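Local coordinates for oxidoreductase protein (Agrobacterium radiobacter, PDB 5UI9) that probably catalyses an NAD-dependent oxidation or reduction, and binds NAD+ together with the small hydroxy acid 2,3-dihydroxy-2-methylpropanoic acid, at residues I181-I186 and S226-S231; P99-K102 and D106-A109; K137-S142 and Y261-T266; T303-L306 and E311-T314. All blocks are in the same frame, centred on the assembly; numbering follows the deposited sequence.

Interaction 1 of 4, residues I181-I186 and S226-S231; sequences IHTLDI and SIVDVS. With 8A1 ((2S)-2,3-dihydroxy-2-methylpropanoic acid), chain D.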
loop_
_atom_site.group_PDB
_atom_site.type_symbol
_atom_site.label_atom_id
_atom_site.label_comp_id
_atom_site.label_asym_id
_atom_site.label_seq_id
_atom_site.Cartn_x
_atom_site.Cartn_y
_atom_site.Cartn_z
ATOM N N ILE A 181 -0.502 -7.493 14.530
ATOM C CA ILE A 181 0.190 -7.093 15.746
ATOM C C ILE A 181 1.714 -6.996 15.532
ATOM O O ILE A 181 2.338 -6.051 16.006
ATOM C CB ILE A 181 -0.192 -8.039 16.914
ATOM C CG1 ILE A 181 0.156 -7.425 18.270
ATOM C CG2 ILE A 181 0.437 -9.420 16.762
ATOM C CD1 ILE A 181 -0.641 -8.048 19.400
ATOM N N HIS A 182 2.289 -7.942 14.787
ATOM C CA HIS A 182 3.698 -7.892 14.410
ATOM C C HIS A 182 3.983 -6.764 13.429
ATOM O O HIS A 182 4.936 -6.006 13.608
ATOM C CB HIS A 182 4.164 -9.186 13.728
ATOM C CG HIS A 182 4.101 -10.410 14.587
ATOM N ND1 HIS A 182 4.798 -10.530 15.773
ATOM C CD2 HIS A 182 3.476 -11.594 14.395
ATOM C CE1 HIS A 182 4.580 -11.729 16.284
ATOM N NE2 HIS A 182 3.774 -12.391 15.473
ATOM N N THR A 183 3.185 -6.692 12.362
ATOM C CA THR A 183 3.434 -5.735 11.281
ATOM C C THR A 183 3.297 -4.287 11.770
ATOM O O THR A 183 4.061 -3.409 11.362
ATOM C CB THR A 183 2.473 -5.961 10.095
ATOM O OG1 THR A 183 2.203 -7.359 9.941
ATOM C CG2 THR A 183 3.076 -5.429 8.812
ATOM N N LEU A 184 2.304 -4.058 12.625
ATOM C CA LEU A 184 2.114 -2.769 13.296
ATOM C C LEU A 184 3.270 -2.423 14.237
ATOM O O LEU A 184 3.659 -1.254 14.346
ATOM C CB LEU A 184 0.793 -2.765 14.079
ATOM C CG LEU A 184 -0.475 -2.784 13.220
ATOM C CD1 LEU A 184 -1.684 -3.173 14.059
ATOM C CD2 LEU A 184 -0.690 -1.437 12.539
ATOM N N ASP A 185 3.810 -3.433 14.914
ATOM C CA ASP A 185 4.984 -3.237 15.767
ATOM C C ASP A 185 6.187 -2.828 14.925
ATOM O O ASP A 185 6.955 -1.952 15.333
ATOM C CB ASP A 185 5.334 -4.500 16.557
ATOM C CG ASP A 185 6.389 -4.238 17.617
ATOM O OD1 ASP A 185 6.042 -3.630 18.650
ATOM O OD2 ASP A 185 7.570 -4.600 17.399
ATOM N N ILE A 186 6.344 -3.462 13.756
ATOM C CA ILE A 186 7.433 -3.104 12.843
ATOM C C ILE A 186 7.258 -1.656 12.372
ATOM O O ILE A 186 8.218 -0.902 12.351
ATOM C CB ILE A 186 7.559 -4.077 11.646
ATOM C CG1 ILE A 186 7.994 -5.467 12.130
ATOM C CG2 ILE A 186 8.577 -3.554 10.629
ATOM C CD1 ILE A 186 7.829 -6.579 11.116
ATOM N N SER A 226 2.161 5.752 6.632
ATOM C CA SER A 226 2.445 4.386 6.215
ATOM C C SER A 226 1.192 3.547 5.971
ATOM O O SER A 226 0.096 3.872 6.444
ATOM C CB SER A 226 3.407 3.697 7.191
ATOM O OG SER A 226 2.730 3.181 8.315
ATOM N N ILE A 227 1.386 2.493 5.178
ATOM C CA ILE A 227 0.401 1.452 4.942
ATOM C C ILE A 227 0.895 0.157 5.584
ATOM O O ILE A 227 2.033 -0.260 5.356
ATOM C CB ILE A 227 0.205 1.204 3.429
ATOM C CG1 ILE A 227 -0.353 2.457 2.736
ATOM C CG2 ILE A 227 -0.693 -0.002 3.166
ATOM C CD1 ILE A 227 -1.728 2.889 3.211
ATOM N N VAL A 228 0.037 -0.462 6.387
ATOM C CA VAL A 228 0.241 -1.823 6.862
ATOM C C VAL A 228 -0.836 -2.672 6.206
ATOM O O VAL A 228 -2.031 -2.486 6.469
ATOM C CB VAL A 228 0.147 -1.921 8.390
ATOM C CG1 VAL A 228 0.169 -3.376 8.845
ATOM C CG2 VAL A 228 1.294 -1.150 9.015
ATOM N N ASP A 229 -0.418 -3.587 5.342
ATOM C CA ASP A 229 -1.360 -4.460 4.652
ATOM C C ASP A 229 -0.992 -5.916 4.908
ATOM O O ASP A 229 0.137 -6.332 4.668
ATOM C CB ASP A 229 -1.453 -4.113 3.158
ATOM C CG ASP A 229 -0.162 -4.346 2.400
ATOM O OD1 ASP A 229 0.695 -3.446 2.367
ATOM O OD2 ASP A 229 -0.024 -5.421 1.779
ATOM N N VAL A 230 -1.951 -6.664 5.448
ATOM C CA VAL A 230 -1.754 -8.051 5.814
ATOM C C VAL A 230 -2.858 -8.921 5.221
ATOM O O VAL A 230 -4.003 -8.476 5.068
ATOM C CB VAL A 230 -1.642 -8.246 7.353
ATOM C CG1 VAL A 230 -0.439 -7.484 7.886
ATOM C CG2 VAL A 230 -2.912 -7.827 8.085
ATOM N N SER A 231 -2.490 -10.155 4.880
ATOM C CA SER A 231 -3.410 -11.112 4.283
ATOM C C SER A 231 -2.898 -12.530 4.477
ATOM O O SER A 231 -1.702 -12.779 4.285
ATOM C CB SER A 231 -3.557 -10.836 2.780
ATOM O OG SER A 231 -4.313 -11.852 2.124
HETATM O OXT 8A1 D . 4.398 -15.748 14.047
HETATM C C 8A1 D . 3.234 -15.603 14.492
HETATM O O 8A1 D . 2.985 -14.916 15.507
HETATM C CA 8A1 D . 2.085 -16.265 13.776
HETATM C CB 8A1 D . 1.515 -15.222 12.815
HETATM O O1 8A1 D . 0.538 -15.789 11.936
HETATM O O2 8A1 D . 1.085 -16.669 14.726
HETATM C C3 8A1 D . 2.570 -17.519 13.046
#

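Interaction 2 of 4, residues P99-K102 and D106-A109; sequences PFAK and DAKA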
loop_
_atom_site.group_PDB
_atom_site.type_symbol
_atom_site.label_atom_id
_atom_site.label_comp_id
_atom_site.label_asym_id
_atom_site.label_seq_id
_atom_site.Cartn_x
_atom_site.Cartn_y
_atom_site.Cartn_z
ATOM N N PRO A 99 -0.637 -12.539 21.412
ATOM C CA PRO A 99 -1.071 -11.187 21.775
ATOM C C PRO A 99 -0.924 -10.955 23.285
ATOM O O PRO A 99 -1.267 -11.839 24.072
ATOM C CB PRO A 99 -2.562 -11.173 21.404
ATOM C CG PRO A 99 -2.841 -12.468 20.707
ATOM C CD PRO A 99 -1.777 -13.424 21.137
ATOM N N PHE A 100 -0.425 -9.781 23.666
ATOM C CA PHE A 100 -0.117 -9.463 25.073
ATOM C C PHE A 100 -1.304 -9.785 25.986
ATOM O O PHE A 100 -1.185 -10.590 26.915
ATOM C CB PHE A 100 0.303 -7.981 25.166
ATOM C CG PHE A 100 0.813 -7.528 26.512
ATOM C CD1 PHE A 100 1.265 -8.414 27.497
ATOM C CD2 PHE A 100 0.907 -6.163 26.760
ATOM C CE1 PHE A 100 1.739 -7.940 28.712
ATOM C CE2 PHE A 100 1.391 -5.685 27.969
ATOM C CZ PHE A 100 1.806 -6.573 28.947
ATOM N N ALA A 101 -2.449 -9.188 25.663
ATOM C CA ALA A 101 -3.682 -9.342 26.423
ATOM C C ALA A 101 -4.879 -9.432 25.485
ATOM O O ALA A 101 -4.733 -9.290 24.266
ATOM C CB ALA A 101 -3.849 -8.157 27.357
ATOM N N LYS A 102 -6.055 -9.666 26.068
ATOM C CA LYS A 102 -7.321 -9.656 25.332
ATOM C C LYS A 102 -7.782 -8.239 24.978
ATOM O O LYS A 102 -8.507 -8.055 24.006
ATOM C CB LYS A 102 -8.420 -10.355 26.139
ATOM C CG LYS A 102 -8.241 -11.857 26.252
ATOM C CD LYS A 102 -9.317 -12.499 27.121
ATOM C CE LYS A 102 -9.660 -13.901 26.635
ATOM N NZ LYS A 102 -10.350 -14.711 27.680
ATOM N N ASP A 106 -6.757 -4.666 29.890
ATOM C CA ASP A 106 -6.023 -5.773 30.532
ATOM C C ASP A 106 -4.508 -5.602 30.447
ATOM O O ASP A 106 -3.793 -5.878 31.416
ATOM C CB ASP A 106 -6.397 -7.129 29.909
ATOM C CG ASP A 106 -7.780 -7.622 30.331
ATOM O OD1 ASP A 106 -8.322 -7.155 31.356
ATOM O OD2 ASP A 106 -8.310 -8.502 29.632
ATOM N N ALA A 107 -4.032 -5.170 29.280
ATOM C CA ALA A 107 -2.608 -4.952 29.051
ATOM C C ALA A 107 -2.060 -3.878 29.989
ATOM O O ALA A 107 -1.023 -4.083 30.612
ATOM C CB ALA A 107 -2.338 -4.586 27.597
ATOM N N LYS A 108 -2.771 -2.758 30.103
ATOM C CA LYS A 108 -2.390 -1.677 31.028
ATOM C C LYS A 108 -2.305 -2.138 32.485
ATOM O O LYS A 108 -1.369 -1.759 33.189
ATOM C CB LYS A 108 -3.372 -0.504 30.954
ATOM C CG LYS A 108 -3.217 0.398 29.744
ATOM C CD LYS A 108 -4.234 1.527 29.832
ATOM C CE LYS A 108 -4.322 2.331 28.548
ATOM N NZ LYS A 108 -5.549 3.177 28.540
ATOM N N ALA A 109 -3.281 -2.933 32.935
ATOM C CA ALA A 109 -3.277 -3.457 34.312
ATOM C C ALA A 109 -2.086 -4.383 34.547
ATOM O O ALA A 109 -1.451 -4.326 35.610
ATOM C CB ALA A 109 -4.580 -4.175 34.633
HETATM O O HOH W 1 -6.291 -10.220 28.855
#

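Interaction 3 of 4, residues K137-S142 and Y261-T266; sequences KAVLES and YRLEVT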
loop_
_atom_site.group_PDB
_atom_site.type_symbol
_atom_site.label_atom_id
_atom_site.label_comp_id
_atom_site.label_asym_id
_atom_site.label_seq_id
_atom_site.Cartn_x
_atom_site.Cartn_y
_atom_site.Cartn_z
ATOM N N LYS A 137 16.093 -1.008 9.959
ATOM C CA LYS A 137 16.279 -0.043 11.047
ATOM C C LYS A 137 17.681 0.576 11.021
ATOM O O LYS A 137 17.819 1.797 11.104
ATOM C CB LYS A 137 16.011 -0.710 12.400
ATOM C CG LYS A 137 16.139 0.199 13.619
ATOM C CD LYS A 137 15.204 1.392 13.538
ATOM C CE LYS A 137 14.981 2.008 14.907
ATOM N NZ LYS A 137 14.177 3.250 14.783
ATOM N N ALA A 138 18.706 -0.265 10.881
ATOM C CA ALA A 138 20.097 0.203 10.889
ATOM C C ALA A 138 20.389 1.140 9.724
ATOM O O ALA A 138 21.049 2.156 9.906
ATOM C CB ALA A 138 21.072 -0.969 10.889
ATOM N N VAL A 139 19.879 0.815 8.537
ATOM C CA VAL A 139 20.028 1.694 7.371
ATOM C C VAL A 139 19.383 3.068 7.617
ATOM O O VAL A 139 19.989 4.095 7.337
ATOM C CB VAL A 139 19.431 1.065 6.080
ATOM C CG1 VAL A 139 19.401 2.082 4.942
ATOM C CG2 VAL A 139 20.224 -0.167 5.653
ATOM N N LEU A 140 18.156 3.072 8.126
ATOM C CA LEU A 140 17.401 4.309 8.309
ATOM C C LEU A 140 18.016 5.189 9.402
ATOM O O LEU A 140 18.122 6.409 9.231
ATOM C CB LEU A 140 15.941 3.985 8.627
ATOM C CG LEU A 140 14.946 5.141 8.762
ATOM C CD1 LEU A 140 14.883 5.986 7.503
ATOM C CD2 LEU A 140 13.576 4.574 9.085
ATOM N N GLU A 141 18.428 4.561 10.507
ATOM C CA GLU A 141 19.135 5.251 11.600
ATOM C C GLU A 141 20.474 5.858 11.152
ATOM O O GLU A 141 20.879 6.904 11.660
ATOM C CB GLU A 141 19.371 4.298 12.784
ATOM C CG GLU A 141 18.106 3.818 13.500
ATOM C CD GLU A 141 18.017 4.254 14.958
ATOM O OE1 GLU A 141 18.162 3.382 15.850
ATOM O OE2 GLU A 141 17.801 5.460 15.217
ATOM N N SER A 142 21.154 5.213 10.202
ATOM C CA SER A 142 22.432 5.728 9.666
ATOM C C SER A 142 22.326 7.079 8.934
ATOM O O SER A 142 23.338 7.758 8.764
ATOM C CB SER A 142 23.099 4.707 8.724
ATOM O OG SER A 142 22.528 4.736 7.423
ATOM N N TYR A 261 14.572 -11.675 0.897
ATOM C CA TYR A 261 15.431 -10.858 1.765
ATOM C C TYR A 261 16.432 -9.968 1.026
ATOM O O TYR A 261 17.520 -9.687 1.534
ATOM C CB TYR A 261 16.152 -11.739 2.786
ATOM C CG TYR A 261 15.220 -12.653 3.528
ATOM C CD1 TYR A 261 14.382 -12.149 4.510
ATOM C CD2 TYR A 261 15.167 -14.022 3.251
ATOM C CE1 TYR A 261 13.517 -12.973 5.210
ATOM C CE2 TYR A 261 14.297 -14.862 3.945
ATOM C CZ TYR A 261 13.480 -14.328 4.927
ATOM O OH TYR A 261 12.603 -15.124 5.624
ATOM N N ARG A 262 16.053 -9.511 -0.161
ATOM C CA ARG A 262 16.885 -8.607 -0.931
ATOM C C ARG A 262 16.633 -7.175 -0.467
ATOM O O ARG A 262 15.494 -6.725 -0.444
ATOM C CB ARG A 262 16.584 -8.756 -2.416
ATOM C CG ARG A 262 17.565 -8.000 -3.297
ATOM C CD ARG A 262 17.581 -8.525 -4.723
ATOM N NE ARG A 262 16.426 -8.083 -5.509
ATOM C CZ ARG A 262 16.289 -6.879 -6.075
ATOM N NH1 ARG A 262 17.233 -5.943 -5.953
ATOM N NH2 ARG A 262 15.188 -6.604 -6.774
ATOM N N LEU A 263 17.702 -6.468 -0.109
ATOM C CA LEU A 263 17.620 -5.126 0.466
ATOM C C LEU A 263 18.278 -4.112 -0.469
ATOM O O LEU A 263 19.506 -4.074 -0.587
ATOM C CB LEU A 263 18.293 -5.118 1.845
ATOM C CG LEU A 263 18.359 -3.816 2.642
ATOM C CD1 LEU A 263 16.979 -3.209 2.827
ATOM C CD2 LEU A 263 19.009 -4.088 3.991
ATOM N N GLU A 264 17.449 -3.314 -1.141
ATOM C CA GLU A 264 17.906 -2.236 -2.025
ATOM C C GLU A 264 17.880 -0.919 -1.284
ATOM O O GLU A 264 16.825 -0.491 -0.822
ATOM C CB GLU A 264 17.002 -2.097 -3.246
ATOM C CG GLU A 264 17.535 -2.750 -4.498
ATOM C CD GLU A 264 16.628 -2.520 -5.694
ATOM O OE1 GLU A 264 16.124 -1.386 -5.873
ATOM O OE2 GLU A 264 16.422 -3.488 -6.453
ATOM N N VAL A 265 19.035 -0.273 -1.192
ATOM C CA VAL A 265 19.151 1.042 -0.578
ATOM C C VAL A 265 19.756 1.965 -1.618
ATOM O O VAL A 265 20.847 1.686 -2.116
ATOM C CB VAL A 265 20.065 1.013 0.660
ATOM C CG1 VAL A 265 20.247 2.422 1.230
ATOM C CG2 VAL A 265 19.519 0.053 1.708
ATOM N N THR A 266 19.052 3.041 -1.963
ATOM C CA THR A 266 19.612 4.061 -2.855
ATOM C C THR A 266 19.641 5.390 -2.113
ATOM O O THR A 266 18.661 5.769 -1.471
ATOM C CB THR A 266 18.857 4.192 -4.206
ATOM O OG1 THR A 266 17.660 4.952 -4.034
ATOM C CG2 THR A 266 18.523 2.825 -4.797
#

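Interaction 4 of 4, residues T303-L306 and E311-T314; sequences TDRL and ETST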
loop_
_atom_site.group_PDB
_atom_site.type_symbol
_atom_site.label_atom_id
_atom_site.label_comp_id
_atom_site.label_asym_id
_atom_site.label_seq_id
_atom_site.Cartn_x
_atom_site.Cartn_y
_atom_site.Cartn_z
ATOM N N THR A 303 17.805 -11.870 28.417
ATOM C CA THR A 303 18.831 -12.355 29.334
ATOM C C THR A 303 19.913 -11.310 29.623
ATOM O O THR A 303 20.295 -11.123 30.785
ATOM C CB THR A 303 19.472 -13.647 28.783
ATOM O OG1 THR A 303 18.443 -14.628 28.574
ATOM C CG2 THR A 303 20.536 -14.205 29.741
ATOM N N ASP A 304 20.385 -10.634 28.577
ATOM C CA ASP A 304 21.360 -9.547 28.719
ATOM C C ASP A 304 20.794 -8.419 29.570
ATOM O O ASP A 304 21.467 -7.938 30.492
ATOM C CB ASP A 304 21.780 -8.975 27.350
ATOM C CG ASP A 304 22.572 -9.967 26.492
ATOM O OD1 ASP A 304 23.060 -10.992 27.019
ATOM O OD2 ASP A 304 22.702 -9.708 25.273
ATOM N N ARG A 305 19.560 -8.012 29.262
ATOM C CA ARG A 305 18.902 -6.902 29.971
ATOM C C ARG A 305 18.554 -7.202 31.435
ATOM O O ARG A 305 18.665 -6.325 32.299
ATOM C CB ARG A 305 17.650 -6.443 29.212
ATOM C CG ARG A 305 17.959 -5.714 27.905
ATOM C CD ARG A 305 18.619 -4.359 28.149
ATOM N NE ARG A 305 18.811 -3.625 26.903
ATOM C CZ ARG A 305 19.780 -3.849 26.015
ATOM N NH1 ARG A 305 20.699 -4.801 26.207
ATOM N NH2 ARG A 305 19.832 -3.108 24.909
ATOM N N LEU A 306 18.137 -8.435 31.705
ATOM C CA LEU A 306 17.858 -8.873 33.062
ATOM C C LEU A 306 19.145 -8.908 33.899
ATOM O O LEU A 306 19.138 -8.483 35.053
ATOM C CB LEU A 306 17.166 -10.244 33.047
ATOM C CG LEU A 306 16.586 -10.767 34.360
ATOM C CD1 LEU A 306 15.607 -9.760 34.950
ATOM C CD2 LEU A 306 15.916 -12.127 34.161
ATOM N N GLU A 311 16.138 -1.941 30.599
ATOM C CA GLU A 311 14.777 -2.182 30.126
ATOM C C GLU A 311 14.860 -2.878 28.762
ATOM O O GLU A 311 15.820 -2.678 28.017
ATOM C CB GLU A 311 14.030 -0.846 30.005
ATOM C CG GLU A 311 12.511 -0.952 29.846
ATOM C CD GLU A 311 11.871 0.330 29.314
ATOM O OE1 GLU A 311 12.417 1.431 29.563
ATOM O OE2 GLU A 311 10.817 0.239 28.641
ATOM N N THR A 312 13.864 -3.705 28.445
ATOM C CA THR A 312 13.813 -4.401 27.157
ATOM C C THR A 312 13.167 -3.537 26.068
ATOM O O THR A 312 12.470 -2.565 26.350
ATOM C CB THR A 312 13.084 -5.760 27.258
ATOM O OG1 THR A 312 11.758 -5.576 27.769
ATOM C CG2 THR A 312 13.862 -6.721 28.164
ATOM N N SER A 313 13.408 -3.930 24.822
ATOM C CA SER A 313 12.976 -3.191 23.631
ATOM C C SER A 313 11.460 -3.290 23.470
ATOM O O SER A 313 10.796 -2.285 23.199
ATOM C CB SER A 313 13.702 -3.732 22.385
ATOM O OG SER A 313 13.257 -3.114 21.188
ATOM N N THR A 314 10.919 -4.495 23.645
ATOM C CA THR A 314 9.471 -4.710 23.624
ATOM C C THR A 314 8.946 -4.963 25.039
ATOM O O THR A 314 8.242 -5.945 25.304
ATOM C CB THR A 314 9.082 -5.858 22.674
ATOM O OG1 THR A 314 9.736 -7.064 23.081
ATOM C CG2 THR A 314 9.484 -5.514 21.241
#

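Interaction 1 of 4, residues I181-I186 and S226-S231
T183 packs against V228 and V230 where helix 175-191 lies on the open-faced sheet of the GFO/IDH/MocA C-terminal domain. The axes of the two segments are close to antiparallel (160°) and approach to 8.8 Å, a spacing bridged by side chains of both elements. From its CB, 3.7 Å from CG1 of V228, the threonine splits into two branches. Its methyl CG2 meets the same V228 CG1 at 3.6 Å, while OG1 turns to CG1 of V230 at 3.3 Å, a van der Waals approach by a hydroxyl that hydrogen-bonds close by in the chain. With OG1 beside the backbone N (chi1 -35°) and CG2 anti to it, the methyl lies nearer V228 and the hydroxyl nearer V230. V228 thereby divides its methyls, since CG2 packs against L184 CD2 at 4.1 Å, the two side chains crossing near a right angle. One residue before T183 the helix reaches the ligand pocket: E125 OE2 hydrogen-bonds H182 ND1, which would orient the ring, and F127 stacks on it. At the other ring nitrogen, H182 NE2 donates to the carboxylate O of the bound acid at 2.6 Å and an almost straight 167°, the acceptor lying in the imidazole plane.

Interaction 2 of 4, residues P99-K102 and D106-A109
The turn from strand 94-97 into helix 104-116 of the NAD-binding Rossmann domain folds back on the helix it leads into, F100 and A101 resting against A107 and D106. The backbones come within 5.2 Å, measured from CA of A101 to CA of A107, close enough for small side chains to pack directly; A101 CB is 3.6 Å from A107 N. A101 CB sits 3.7 Å from D106 CB and 3.9 Å from A107 CB. F100 approaches the same alanine obliquely, its CD2 lying 3.7 Å from A107 CB; CG anti to the backbone N (chi1 -173°) carries the ring to the helix. The polar link is indirect: a water accepts from K102 N at 2.9 Å and donates to D106 OD2 at 2.8 Å, bridging loop amide and carboxylate. The other oxygen, D106 OD1, forms a salt bridge with R81, so each carboxylate oxygen has a partner, whereas K102 NZ stays well apart. P99, which follows a cis peptide bond, touches NAD, so this turn also borders the cofactor pocket. Beyond the two segments, the F100 ring is packed by M110 and V111 of helix 104-116, L121 and V123 of strand 121-124, and N319 of helix 316-335, whose L320 touches A107.

Interaction 3 of 4, residues K137-S142 and Y261-T266
V139 meets V265 and L263 through methyl groups alone, and the flat groups of the strand segment, the R262 guanidinium and the E264 carboxylate, pair on the side of the strand turned from the helix. There R262 NH1 donates to E264 OE2 at 2.6 Å and 152°, reaching the anti lone pair, with the oxygen 17° out of the guanidinium plane; a second approach from NH2 is weak. This salt bridge joins alternate residues along one strand, while L263 and V265, of the opposite parity, turn toward the helix. V139 CG1, anti to its own backbone N, lies 3.8 Å from both CG1 and CG2 of V265. Its second methyl, V139 CG2, stands 4.0 Å from V265 CG2 and reaches L263 CD2 at 4.4 Å, a looser touch. The two valines slide past each other in opposite directions, and with 106 Å² buried in all the contact is slight. S142 OG donates to V139 O at 2.6 Å and also accepts from A144 N, tying the carbonyl of the packing residue to the chain that follows. The contact thus sets V139 of helix 131-141 against the mixed sheet: I255 of strand 253-258 packs on both V139 and L263, strand 271-275 borders the segment along its other edge, and L140 leans on I190 of helix 175-191.

Interaction 4 of 4, residues T303-L306 and E311-T314
With CG beside the backbone N (chi1 -71°) and a bend at chi2 (-68°), the side chain of R305 extends outward from its helix so that its middle lies against the carbonyl of E311 and its base against T312. CD and NE of R305 both stand 3.3 Å from E311 O, and CG follows at 3.7 Å, so the oxygen is met by the aliphatic shaft as much as by the charged end. The R305 NE to E311 O hydrogen bond is weak, its N-H pointing well off the acceptor at 121°, although the oxygen sits at the guanidinium edge and near its plane. Attraction between the positive group and the carbonyl dipole probably adds to it. T312 contributes its methyl: CG2, placed beside the backbone N, lies 3.9 Å from R305 CB. E311 CB points away from the helix, and OE2 is hydrogen-bonded to S315 OG, so the residue touches R305 through its main chain. This is a surface contact, with 119 Å² buried. It joins the end of helix 289-308 to the loop that leads into helix 316-335. Further along that loop S313 N hydrogen-bonds H301 of the first helix, and T314 pairs with V123 at the edge of the Rossmann sheet. T312 packs on M122 of strand 121-124 and on H301 and W302, wedging the loop between helix and sheet.

Interaction 1 is buried and apolar, its helix also presenting a histidine to the ligand; interaction 4 is at the surface and rests on an arginine shaft, weakly hydrogen-bonded to one carbonyl, and a methyl contact. Interaction 2, mostly buried, combines methyl packing with a water bridge, whereas interaction 3 is partly buried and purely aliphatic. Interactions 1 and 3 hold helices to the same mixed sheet, their centres about 18 Å apart. Interactions 2 and 4 are both short-range, folding a loop onto an adjoining helix beside strand 121-124. Interactions 1 and 2 meet across the domains, I181 CD1 lying 4.0 Å from P99 CA, while interactions 2 and 3 lie on opposite sides of the chain's centre.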